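Local coordinates for protein phosphoribosylaminoimidazole carboxylase, ATPase subunit (Thermus thermophilus, PDB 3AW8) that probably catalyses the ATP-dependent coupling of hydrogencarbonate to 5-aminoimidazole ribonucleotide, yielding N5-carboxyaminoimidazole ribonucleotide for purine biosynthesis, at residues I2-G7 against L62-F67; F25-P30 against G37-L42; E121-G126 against E156-L161; G131-L136 against L150-E155. All coordinates share one frame; numbering follows the deposited sequence.

Interactions 1 and 2 belong to one parallel sheet of the N-terminal domain, and strands 2-5 and 25-29, one from each, are neighbours in it. Interaction 1 is buried and mainly backbone-bonded; interaction 2, at the sheet's margin, has a single backbone bond and a weak salt bridge to an exposed glutamate. Interactions 3 and 4, both partly buried, lie in the ATP-grasp domain, their centres about 38 to 44 Å from those of the first two. They share helix 154-161: interaction 3 packs it by leucine contacts against helix 120-127, while interaction 4 pairs the two hairpin strands, the second of which leads into it. Interaction 4 alone touches the bound AMP.

Interaction 1: residues I2-G7 against L62-F67; sequences IGILGG and LVTYEF
I4 and T64 sit side by side on one face of the sheet, with I4 CG1 3.7 Å from T64 CG2. The same threonine methyl is approached obliquely by I2 CG2, which also lies 4.1 Å from L62 CD1, making a row of aliphatic groups; helix 278-287 packs on its I2 and L62 end through L283, V286 and L287, and L14 of helix 9-18 touches I4. On the other face L5 and Y65 meet at their roots, CB to CB at 3.6 Å, while L5 CD2 reaches V63 CG1.

Between these two layers run the backbone bonds of a parallel pair. G3 N donates to L62 O, T64 N to G3 O at 2.9 Å, and L5 N to T64 O at 2.9 Å. At the strand end L5 O accepts E66 N at 2.9 Å and, more weakly, F67 N. T64 OG1, anti to the backbone N (chi1 -176°), bonds to Y85 O and H282 NE2.

The polar edge is E66. Its CG lies between the backbone N and carbonyl carbon (chi1 60°), and the chain bends beyond it, passing alongside G6 and placing OE2 on G11 N. Strand 2-5, the glycine-rich turn at G6, G8 and G11, and helix 9-18 are consistent with the strand-turn-helix opening of a Rossmann-like fold, with strand 62-65 as its parallel neighbour.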
# COMPACT_ATOMS: atom_id res chain seq x y z
N ILE A 2 -7.36 -12.56 11.00
CA ILE A 2 -6.03 -13.12 11.15
C ILE A 2 -5.38 -12.62 12.43
O ILE A 2 -5.48 -11.44 12.77
CB ILE A 2 -5.14 -12.76 9.95
CG1 ILE A 2 -5.70 -13.41 8.68
CG2 ILE A 2 -3.70 -13.19 10.22
CD1 ILE A 2 -4.96 -13.05 7.41
N GLY A 3 -4.74 -13.54 13.14
CA GLY A 3 -4.07 -13.20 14.38
C GLY A 3 -2.58 -13.28 14.15
O GLY A 3 -2.09 -14.20 13.49
N ILE A 4 -1.84 -12.31 14.68
CA ILE A 4 -0.40 -12.29 14.50
C ILE A 4 0.37 -12.20 15.81
O ILE A 4 0.16 -11.28 16.61
CB ILE A 4 0.03 -11.09 13.60
CG1 ILE A 4 -0.49 -11.28 12.18
CG2 ILE A 4 1.55 -10.97 13.59
CD1 ILE A 4 -0.33 -10.07 11.31
N LEU A 5 1.25 -13.17 16.02
CA LEU A 5 2.09 -13.17 17.21
C LEU A 5 3.20 -12.15 16.91
O LEU A 5 4.00 -12.32 15.97
CB LEU A 5 2.68 -14.56 17.45
CG LEU A 5 2.02 -15.50 18.48
CD1 LEU A 5 0.61 -15.07 18.82
CD2 LEU A 5 2.02 -16.91 17.93
N GLY A 6 3.22 -11.06 17.68
CA GLY A 6 4.21 -10.02 17.50
C GLY A 6 3.59 -8.74 16.95
O GLY A 6 2.95 -8.77 15.89
N GLY A 7 3.77 -7.63 17.66
CA GLY A 7 3.21 -6.37 17.21
C GLY A 7 4.22 -5.41 16.61
O GLY A 7 4.01 -4.19 16.61
N LEU A 62 -7.19 -17.95 11.77
CA LEU A 62 -5.88 -18.60 11.74
C LEU A 62 -4.87 -17.72 12.49
O LEU A 62 -5.16 -16.57 12.81
CB LEU A 62 -5.43 -18.81 10.28
CG LEU A 62 -5.04 -17.60 9.41
CD1 LEU A 62 -3.57 -17.26 9.62
CD2 LEU A 62 -5.29 -17.93 7.94
N VAL A 63 -3.69 -18.27 12.76
CA VAL A 63 -2.66 -17.54 13.48
C VAL A 63 -1.31 -17.71 12.81
O VAL A 63 -0.92 -18.82 12.46
CB VAL A 63 -2.54 -18.03 14.93
CG1 VAL A 63 -1.35 -17.36 15.60
CG2 VAL A 63 -3.83 -17.71 15.69
N THR A 64 -0.61 -16.59 12.63
CA THR A 64 0.71 -16.59 12.03
C THR A 64 1.59 -15.74 12.96
O THR A 64 1.09 -15.19 13.94
CB THR A 64 0.65 -16.00 10.59
OG1 THR A 64 1.93 -16.10 9.96
CG2 THR A 64 0.18 -14.54 10.62
N TYR A 65 2.88 -15.62 12.68
CA TYR A 65 3.75 -14.83 13.55
C TYR A 65 4.76 -13.98 12.79
O TYR A 65 5.12 -14.30 11.67
CB TYR A 65 4.48 -15.75 14.54
CG TYR A 65 4.94 -17.05 13.91
CD1 TYR A 65 4.08 -18.15 13.84
CD2 TYR A 65 6.20 -17.16 13.35
CE1 TYR A 65 4.48 -19.33 13.21
CE2 TYR A 65 6.61 -18.34 12.72
CZ TYR A 65 5.75 -19.42 12.65
OH TYR A 65 6.16 -20.57 12.02
N GLU A 66 5.21 -12.89 13.42
CA GLU A 66 6.19 -11.98 12.80
C GLU A 66 7.42 -11.81 13.66
O GLU A 66 8.49 -11.46 13.17
CB GLU A 66 5.55 -10.61 12.52
CG GLU A 66 5.02 -9.88 13.76
CD GLU A 66 5.91 -8.74 14.23
OE1 GLU A 66 6.54 -8.86 15.31
OE2 GLU A 66 5.99 -7.71 13.52
N PHE A 67 7.27 -12.04 14.96
CA PHE A 67 8.36 -11.94 15.92
C PHE A 67 9.13 -13.26 15.83
O PHE A 67 8.65 -14.28 16.31
CB PHE A 67 7.75 -11.74 17.30
CG PHE A 67 8.74 -11.75 18.42
CD1 PHE A 67 8.31 -11.98 19.72
CD2 PHE A 67 10.09 -11.50 18.19
CE1 PHE A 67 9.20 -11.97 20.78
CE2 PHE A 67 10.99 -11.48 19.26
CZ PHE A 67 10.54 -11.72 20.55

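Interaction 2: residues F25-P30 against G37-L42; sequences FRFLDP and GQVGEL
R26 and E41 lie side by side, pointing the same way, and meet in a weak salt bridge: R26 NE stands 3.3 Å from E41 OE2, which comes to the guanidinium edge in its plane. The two flat groups are turned 74° against each other. R26 runs extended through CD, and a bend at chi3 (-66°) then places NE, the atom that faces E41 OE2. In the backbone, F27 N donates to E41 O, the one backbone hydrogen bond between the segments.

On the other face L42 CD2 packs 4.0 Å from F27 CB and 4.0 Å from D29 CB. The F27 ring meets G40 edge-on, with CE1 4.0 Å from G40 CA.

Farther out, R26 NH1 bonds to F56 O and NH2 pairs with E58, fixing the guanidinium beside helix 50-57. An alanine at R26 would probably leave E41 and E58 without their shared cationic partner and F56 O without this donor. D29 is held by S31 N and G7 N, and V39 packs on Y19 of the second subunit. The parallel beta bridges R26 with E41 and F27 with L42 set strand 41-44 parallel to strand 25-29, as the outermost strand of this chain's Rossmann-like N-terminal sheet.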
# COMPACT_ATOMS: atom_id res chain seq x y z
N PHE A 25 -7.29 -7.93 11.57
CA PHE A 25 -6.11 -8.37 12.30
C PHE A 25 -6.20 -8.13 13.78
O PHE A 25 -6.94 -7.26 14.23
CB PHE A 25 -4.87 -7.66 11.75
CG PHE A 25 -4.61 -7.93 10.31
CD1 PHE A 25 -3.81 -9.00 9.92
CD2 PHE A 25 -5.24 -7.18 9.32
CE1 PHE A 25 -3.63 -9.31 8.57
CE2 PHE A 25 -5.08 -7.48 7.97
CZ PHE A 25 -4.27 -8.55 7.59
N ARG A 26 -5.46 -8.94 14.53
CA ARG A 26 -5.34 -8.81 15.97
C ARG A 26 -3.91 -9.18 16.29
O ARG A 26 -3.41 -10.23 15.86
CB ARG A 26 -6.30 -9.75 16.70
CG ARG A 26 -6.19 -9.63 18.21
CD ARG A 26 -7.13 -10.59 18.91
NE ARG A 26 -8.53 -10.26 18.67
CZ ARG A 26 -9.52 -11.14 18.77
NH1 ARG A 26 -9.26 -12.40 19.10
NH2 ARG A 26 -10.77 -10.76 18.54
N PHE A 27 -3.22 -8.33 17.03
CA PHE A 27 -1.83 -8.61 17.38
C PHE A 27 -1.70 -8.92 18.86
O PHE A 27 -2.56 -8.55 19.66
CB PHE A 27 -0.92 -7.42 17.04
CG PHE A 27 -1.01 -6.96 15.62
CD1 PHE A 27 -1.94 -6.01 15.24
CD2 PHE A 27 -0.21 -7.55 14.65
CE1 PHE A 27 -2.08 -5.65 13.90
CE2 PHE A 27 -0.34 -7.19 13.30
CZ PHE A 27 -1.28 -6.24 12.93
N LEU A 28 -0.62 -9.61 19.21
CA LEU A 28 -0.32 -9.93 20.60
C LEU A 28 1.13 -9.46 20.75
O LEU A 28 1.97 -9.77 19.91
CB LEU A 28 -0.39 -11.44 20.87
CG LEU A 28 -0.60 -11.85 22.34
CD1 LEU A 28 -0.21 -13.32 22.53
CD2 LEU A 28 0.22 -11.00 23.28
N ASP A 29 1.40 -8.70 21.80
CA ASP A 29 2.74 -8.21 22.06
C ASP A 29 2.77 -7.73 23.49
O ASP A 29 1.79 -7.16 23.98
CB ASP A 29 3.10 -7.06 21.11
CG ASP A 29 4.60 -6.79 21.07
OD1 ASP A 29 5.14 -6.22 22.05
OD2 ASP A 29 5.25 -7.17 20.07
N PRO A 30 3.88 -7.97 24.19
CA PRO A 30 4.03 -7.55 25.59
C PRO A 30 4.19 -6.05 25.80
O PRO A 30 4.09 -5.55 26.92
CB PRO A 30 5.25 -8.35 26.05
CG PRO A 30 6.05 -8.50 24.80
CD PRO A 30 5.00 -8.83 23.77
N GLY A 37 -0.02 -1.84 16.84
CA GLY A 37 -1.22 -1.38 17.52
C GLY A 37 -1.82 -0.13 16.91
O GLY A 37 -3.02 0.12 17.02
N GLN A 38 -0.98 0.66 16.25
CA GLN A 38 -1.45 1.89 15.63
C GLN A 38 -2.20 1.54 14.36
O GLN A 38 -2.71 2.42 13.67
CB GLN A 38 -0.25 2.78 15.27
CG GLN A 38 0.58 3.26 16.45
CD GLN A 38 1.99 3.67 16.04
OE1 GLN A 38 2.22 4.11 14.91
NE2 GLN A 38 2.94 3.52 16.96
N VAL A 39 -2.29 0.26 14.06
CA VAL A 39 -2.91 -0.14 12.82
C VAL A 39 -3.94 -1.25 12.92
O VAL A 39 -4.65 -1.54 11.96
CB VAL A 39 -1.76 -0.49 11.83
CG1 VAL A 39 -1.79 -1.97 11.48
CG2 VAL A 39 -1.81 0.42 10.64
N GLY A 40 -4.03 -1.88 14.09
CA GLY A 40 -5.00 -2.94 14.29
C GLY A 40 -5.28 -3.17 15.76
O GLY A 40 -4.82 -2.40 16.60
N GLU A 41 -6.04 -4.21 16.08
CA GLU A 41 -6.37 -4.54 17.46
C GLU A 41 -5.13 -5.18 18.09
O GLU A 41 -4.62 -6.19 17.60
CB GLU A 41 -7.55 -5.52 17.51
CG GLU A 41 -8.06 -5.85 18.90
CD GLU A 41 -9.20 -6.89 18.90
OE1 GLU A 41 -9.61 -7.32 20.01
OE2 GLU A 41 -9.69 -7.28 17.81
N LEU A 42 -4.64 -4.58 19.16
CA LEU A 42 -3.46 -5.08 19.83
C LEU A 42 -3.77 -5.53 21.24
O LEU A 42 -4.32 -4.77 22.04
CB LEU A 42 -2.39 -3.97 19.84
CG LEU A 42 -1.01 -4.13 20.52
CD1 LEU A 42 -1.05 -3.46 21.87
CD2 LEU A 42 -0.59 -5.59 20.62

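Interaction 3: residues E121-G126 against E156-L161; sequences EDLEEG and EALEAL
L123 reaches across from helix 121-126 to L158, A157 and L161. Its CB points at the opposite helix, and CG stands anti to the backbone N (chi1 171°), carrying the branch toward the facing helix. The methyl CD2 does the touching. It lies against the L158 side chain, 3.4 Å from CG and 3.7 Å from CD1, the two leucines crossing obliquely. The same methyl comes 3.7 Å from L161 CD2 and 3.7 Å from A157 C, with A157 CB a little farther off at 4.4 Å. One leucine branch therefore fits among A157, L158 and, one turn on, L161.

The segment axes approach to 10.3 Å, with their N-to-C directions 141° apart. Both helices belong to the ATP-grasp domain, and helix 154-161 also lies on its four-stranded antiparallel sheet: A157 and A160 rest on V151, and A160 and L161 on L136.

At the outer margin E124 crosses L158 at about a right angle. Its chain bends at chi2 (61°), and OE1 ends 3.3 Å from L158 CD2 and 3.5 Å from CD1, an apolar neighbour for a carboxylate. An alanine at E124 would probably uncover the L158 methyls on this side and leave them freer to turn. The other oxygen, OE2, lies close to E154 OE1, a pairing of like charges that may favour protonation of one of them.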
# COMPACT_ATOMS: atom_id res chain seq x y z
N GLU A 121 36.74 -29.90 24.97
CA GLU A 121 37.16 -31.03 24.16
C GLU A 121 36.46 -30.98 22.81
O GLU A 121 36.98 -31.47 21.81
CB GLU A 121 36.85 -32.35 24.86
CG GLU A 121 37.13 -33.58 24.02
CD GLU A 121 37.03 -34.87 24.81
OE1 GLU A 121 36.00 -35.07 25.50
OE2 GLU A 121 37.97 -35.69 24.73
N ASP A 122 35.26 -30.40 22.80
CA ASP A 122 34.47 -30.26 21.57
C ASP A 122 35.09 -29.14 20.74
O ASP A 122 35.23 -29.26 19.53
CB ASP A 122 33.02 -29.90 21.89
CG ASP A 122 32.25 -31.05 22.51
OD1 ASP A 122 32.20 -32.12 21.88
OD2 ASP A 122 31.69 -30.86 23.61
N LEU A 123 35.44 -28.05 21.42
CA LEU A 123 36.04 -26.90 20.75
C LEU A 123 37.23 -27.34 19.92
O LEU A 123 37.37 -26.93 18.77
CB LEU A 123 36.50 -25.87 21.78
CG LEU A 123 37.34 -24.71 21.22
CD1 LEU A 123 36.65 -24.09 20.01
CD2 LEU A 123 37.54 -23.68 22.30
N GLU A 124 38.07 -28.18 20.50
CA GLU A 124 39.25 -28.69 19.80
C GLU A 124 38.79 -29.78 18.84
O GLU A 124 39.22 -29.83 17.69
CB GLU A 124 40.25 -29.26 20.81
CG GLU A 124 41.65 -28.68 20.68
CD GLU A 124 41.69 -27.18 20.91
OE1 GLU A 124 41.24 -26.73 21.98
OE2 GLU A 124 42.18 -26.45 20.02
N GLU A 125 37.91 -30.65 19.34
CA GLU A 125 37.35 -31.76 18.56
C GLU A 125 36.99 -31.33 17.14
O GLU A 125 36.95 -32.14 16.22
CB GLU A 125 36.11 -32.31 19.26
CG GLU A 125 35.34 -33.37 18.48
CD GLU A 125 36.17 -34.61 18.21
OE1 GLU A 125 36.68 -35.22 19.18
OE2 GLU A 125 36.31 -34.98 17.03
N GLY A 126 36.74 -30.03 16.98
CA GLY A 126 36.39 -29.52 15.67
C GLY A 126 37.08 -28.22 15.30
O GLY A 126 36.91 -27.73 14.19
N GLU A 156 42.54 -17.69 21.44
CA GLU A 156 41.46 -16.71 21.58
C GLU A 156 40.11 -17.43 21.46
O GLU A 156 39.07 -16.90 21.85
CB GLU A 156 41.59 -15.64 20.49
CG GLU A 156 40.63 -14.47 20.58
CD GLU A 156 40.87 -13.45 19.47
OE1 GLU A 156 40.77 -13.82 18.28
OE2 GLU A 156 41.15 -12.28 19.79
N ALA A 157 40.16 -18.65 20.93
CA ALA A 157 38.98 -19.49 20.75
C ALA A 157 38.58 -20.10 22.08
O ALA A 157 37.46 -19.90 22.57
CB ALA A 157 39.27 -20.59 19.74
N LEU A 158 39.49 -20.86 22.68
CA LEU A 158 39.23 -21.49 23.97
C LEU A 158 38.93 -20.39 24.98
O LEU A 158 38.36 -20.64 26.04
CB LEU A 158 40.44 -22.32 24.42
CG LEU A 158 40.73 -23.59 23.60
CD1 LEU A 158 41.23 -23.22 22.21
CD2 LEU A 158 41.76 -24.44 24.33
N GLU A 159 39.32 -19.17 24.63
CA GLU A 159 39.09 -18.02 25.48
C GLU A 159 37.70 -17.49 25.14
O GLU A 159 37.03 -16.89 25.98
CB GLU A 159 40.14 -16.94 25.21
CG GLU A 159 40.37 -15.98 26.37
CD GLU A 159 39.11 -15.30 26.84
OE1 GLU A 159 38.51 -14.54 26.05
OE2 GLU A 159 38.71 -15.52 28.00
N ALA A 160 37.28 -17.74 23.91
CA ALA A 160 35.98 -17.30 23.43
C ALA A 160 34.83 -17.93 24.19
O ALA A 160 33.99 -17.23 24.76
CB ALA A 160 35.85 -17.60 21.94
N LEU A 161 34.77 -19.26 24.21
CA LEU A 161 33.70 -19.95 24.92
C LEU A 161 33.60 -19.43 26.35
O LEU A 161 32.50 -19.23 26.87
CB LEU A 161 33.92 -21.47 24.90
CG LEU A 161 35.09 -22.13 25.63
CD1 LEU A 161 34.87 -22.10 27.13
CD2 LEU A 161 35.20 -23.57 25.15

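Interaction 4: residues G131-L136 against L150-E155. With AMP (adenosine monophosphate), chain C.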
# COMPACT_ATOMS: atom_id res chain seq x y z
N GLY A 131 38.52 -24.97 10.80
CA GLY A 131 39.45 -23.99 10.28
C GLY A 131 39.78 -22.87 11.24
O GLY A 131 39.57 -22.98 12.45
N LEU A 132 40.32 -21.78 10.70
CA LEU A 132 40.69 -20.61 11.49
C LEU A 132 41.21 -19.52 10.56
O LEU A 132 42.00 -19.78 9.66
CB LEU A 132 41.77 -20.97 12.51
CG LEU A 132 41.35 -20.99 13.98
CD1 LEU A 132 42.53 -21.39 14.86
CD2 LEU A 132 40.85 -19.61 14.37
N PRO A 133 40.75 -18.27 10.76
CA PRO A 133 39.79 -17.87 11.79
C PRO A 133 38.43 -18.54 11.65
O PRO A 133 38.20 -19.34 10.73
CB PRO A 133 39.71 -16.35 11.60
CG PRO A 133 41.09 -16.01 11.15
CD PRO A 133 41.36 -17.09 10.13
N ALA A 134 37.53 -18.23 12.57
CA ALA A 134 36.19 -18.80 12.55
C ALA A 134 35.32 -18.08 13.57
O ALA A 134 35.79 -17.22 14.31
CB ALA A 134 36.25 -20.29 12.86
N LEU A 135 34.04 -18.44 13.61
CA LEU A 135 33.12 -17.83 14.55
C LEU A 135 32.58 -18.83 15.56
O LEU A 135 32.38 -20.01 15.25
CB LEU A 135 31.93 -17.19 13.84
CG LEU A 135 32.19 -16.01 12.91
CD1 LEU A 135 32.83 -16.50 11.63
CD2 LEU A 135 30.87 -15.32 12.62
N LEU A 136 32.36 -18.34 16.76
CA LEU A 136 31.82 -19.15 17.84
C LEU A 136 30.60 -18.37 18.32
O LEU A 136 30.73 -17.24 18.81
CB LEU A 136 32.83 -19.27 18.98
CG LEU A 136 32.52 -20.29 20.07
CD1 LEU A 136 32.61 -21.69 19.48
CD2 LEU A 136 33.50 -20.12 21.22
N LEU A 150 33.86 -13.53 16.73
CA LEU A 150 34.80 -14.01 15.74
C LEU A 150 36.10 -14.30 16.47
O LEU A 150 36.48 -13.58 17.39
CB LEU A 150 35.03 -12.94 14.66
CG LEU A 150 36.13 -13.17 13.62
CD1 LEU A 150 35.96 -14.52 12.95
CD2 LEU A 150 36.07 -12.05 12.59
N VAL A 151 36.79 -15.36 16.07
CA VAL A 151 38.04 -15.71 16.72
C VAL A 151 39.12 -16.11 15.73
O VAL A 151 38.89 -16.92 14.83
CB VAL A 151 37.83 -16.86 17.72
CG1 VAL A 151 39.15 -17.23 18.36
CG2 VAL A 151 36.84 -16.45 18.79
N ARG A 152 40.31 -15.52 15.91
CA ARG A 152 41.45 -15.79 15.04
C ARG A 152 42.48 -16.68 15.74
O ARG A 152 42.90 -17.71 15.20
CB ARG A 152 42.12 -14.48 14.62
CG ARG A 152 41.17 -13.42 14.09
CD ARG A 152 41.94 -12.27 13.46
NE ARG A 152 41.07 -11.20 13.02
CZ ARG A 152 40.43 -10.36 13.83
NH1 ARG A 152 40.58 -10.47 15.15
NH2 ARG A 152 39.65 -9.42 13.34
N THR A 153 42.88 -16.26 16.94
CA THR A 153 43.88 -16.99 17.71
C THR A 153 43.42 -18.36 18.17
O THR A 153 42.33 -18.51 18.72
CB THR A 153 44.30 -16.19 18.96
OG1 THR A 153 44.30 -14.79 18.66
CG2 THR A 153 45.69 -16.61 19.41
N GLU A 154 44.26 -19.37 17.95
CA GLU A 154 43.95 -20.73 18.34
C GLU A 154 43.61 -20.75 19.84
O GLU A 154 42.91 -21.64 20.31
CB GLU A 154 45.15 -21.64 18.05
CG GLU A 154 44.81 -23.06 17.62
CD GLU A 154 44.43 -23.97 18.78
OE1 GLU A 154 44.13 -25.16 18.53
OE2 GLU A 154 44.45 -23.50 19.93
N GLU A 155 44.11 -19.75 20.56
CA GLU A 155 43.86 -19.64 22.00
C GLU A 155 42.69 -18.70 22.28
O GLU A 155 41.96 -18.89 23.25
CB GLU A 155 45.11 -19.12 22.72
CG GLU A 155 45.45 -17.67 22.39
CD GLU A 155 46.65 -17.16 23.15
OE1 GLU A 155 46.59 -17.09 24.40
OE2 GLU A 155 47.66 -16.82 22.50
P AMP C . 23.90 -13.17 12.43
O1P AMP C . 22.60 -12.70 11.89
O2P AMP C . 24.36 -14.50 11.65
O3P AMP C . 23.74 -13.49 14.00
O5' AMP C . 25.02 -12.00 12.25
C5' AMP C . 25.19 -11.75 10.84
C4' AMP C . 26.44 -10.87 10.62
O4' AMP C . 27.66 -11.57 11.01
C3' AMP C . 26.59 -10.46 9.15
O3' AMP C . 26.98 -9.09 9.04
C2' AMP C . 27.65 -11.42 8.58
O2' AMP C . 28.49 -10.76 7.62
C1' AMP C . 28.45 -11.91 9.82
N9 AMP C . 28.68 -13.37 9.75
C8 AMP C . 27.86 -14.35 10.26
N7 AMP C . 28.37 -15.53 10.02
C5 AMP C . 29.53 -15.39 9.35
C6 AMP C . 30.50 -16.29 8.83
N6 AMP C . 30.35 -17.66 8.98
N1 AMP C . 31.58 -15.78 8.19
C2 AMP C . 31.75 -14.46 8.04
N3 AMP C . 30.86 -13.58 8.51
C4 AMP C . 29.75 -14.00 9.16
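V151 N donates to A134 O at 2.7 Å, nearly straight at 165° and almost in line with the carbonyl. The return bond, A134 N to V151 O at 2.9 Å, closes the ring of an antiparallel hydrogen-bonded pair and lies in the carbonyl plane. The next pair, L135 with L150, is non-hydrogen-bonded; its side chains lie on one face and meet there, L135 CD1 3.9 Å from L150 CD1, the leucines crossing obliquely. F174 touches both of them.

Before the strand begins, the chain passes through a cis peptide bond at P133. The proline ring crosses R152 obliquely, CG to CG at 3.9 Å, and P133 CB also comes 3.4 Å from V151 O. L132 continues the apolar cover outward, with CD1 4.0 Å from E154 CG.

L135 is also part of the nucleotide pocket. Its CG lies anti to the carbonyl carbon (chi1 -64°), and both methyls spread over one face of the adenine, CD2 3.5 Å from C5 and CD1 3.6 Å from C6 of AMP. The backbone of L135 is fixed on its other flank by hydrogen bonding with E172 of strand 169-173. The contact thus divides its work: backbone hydrogen bonds between A134 and V151 set the strand pairing, while the leucine offers the flat base an apolar surface, a fit by shape and dispersion, and polar bonds to AMP come from R97, E180 and V175.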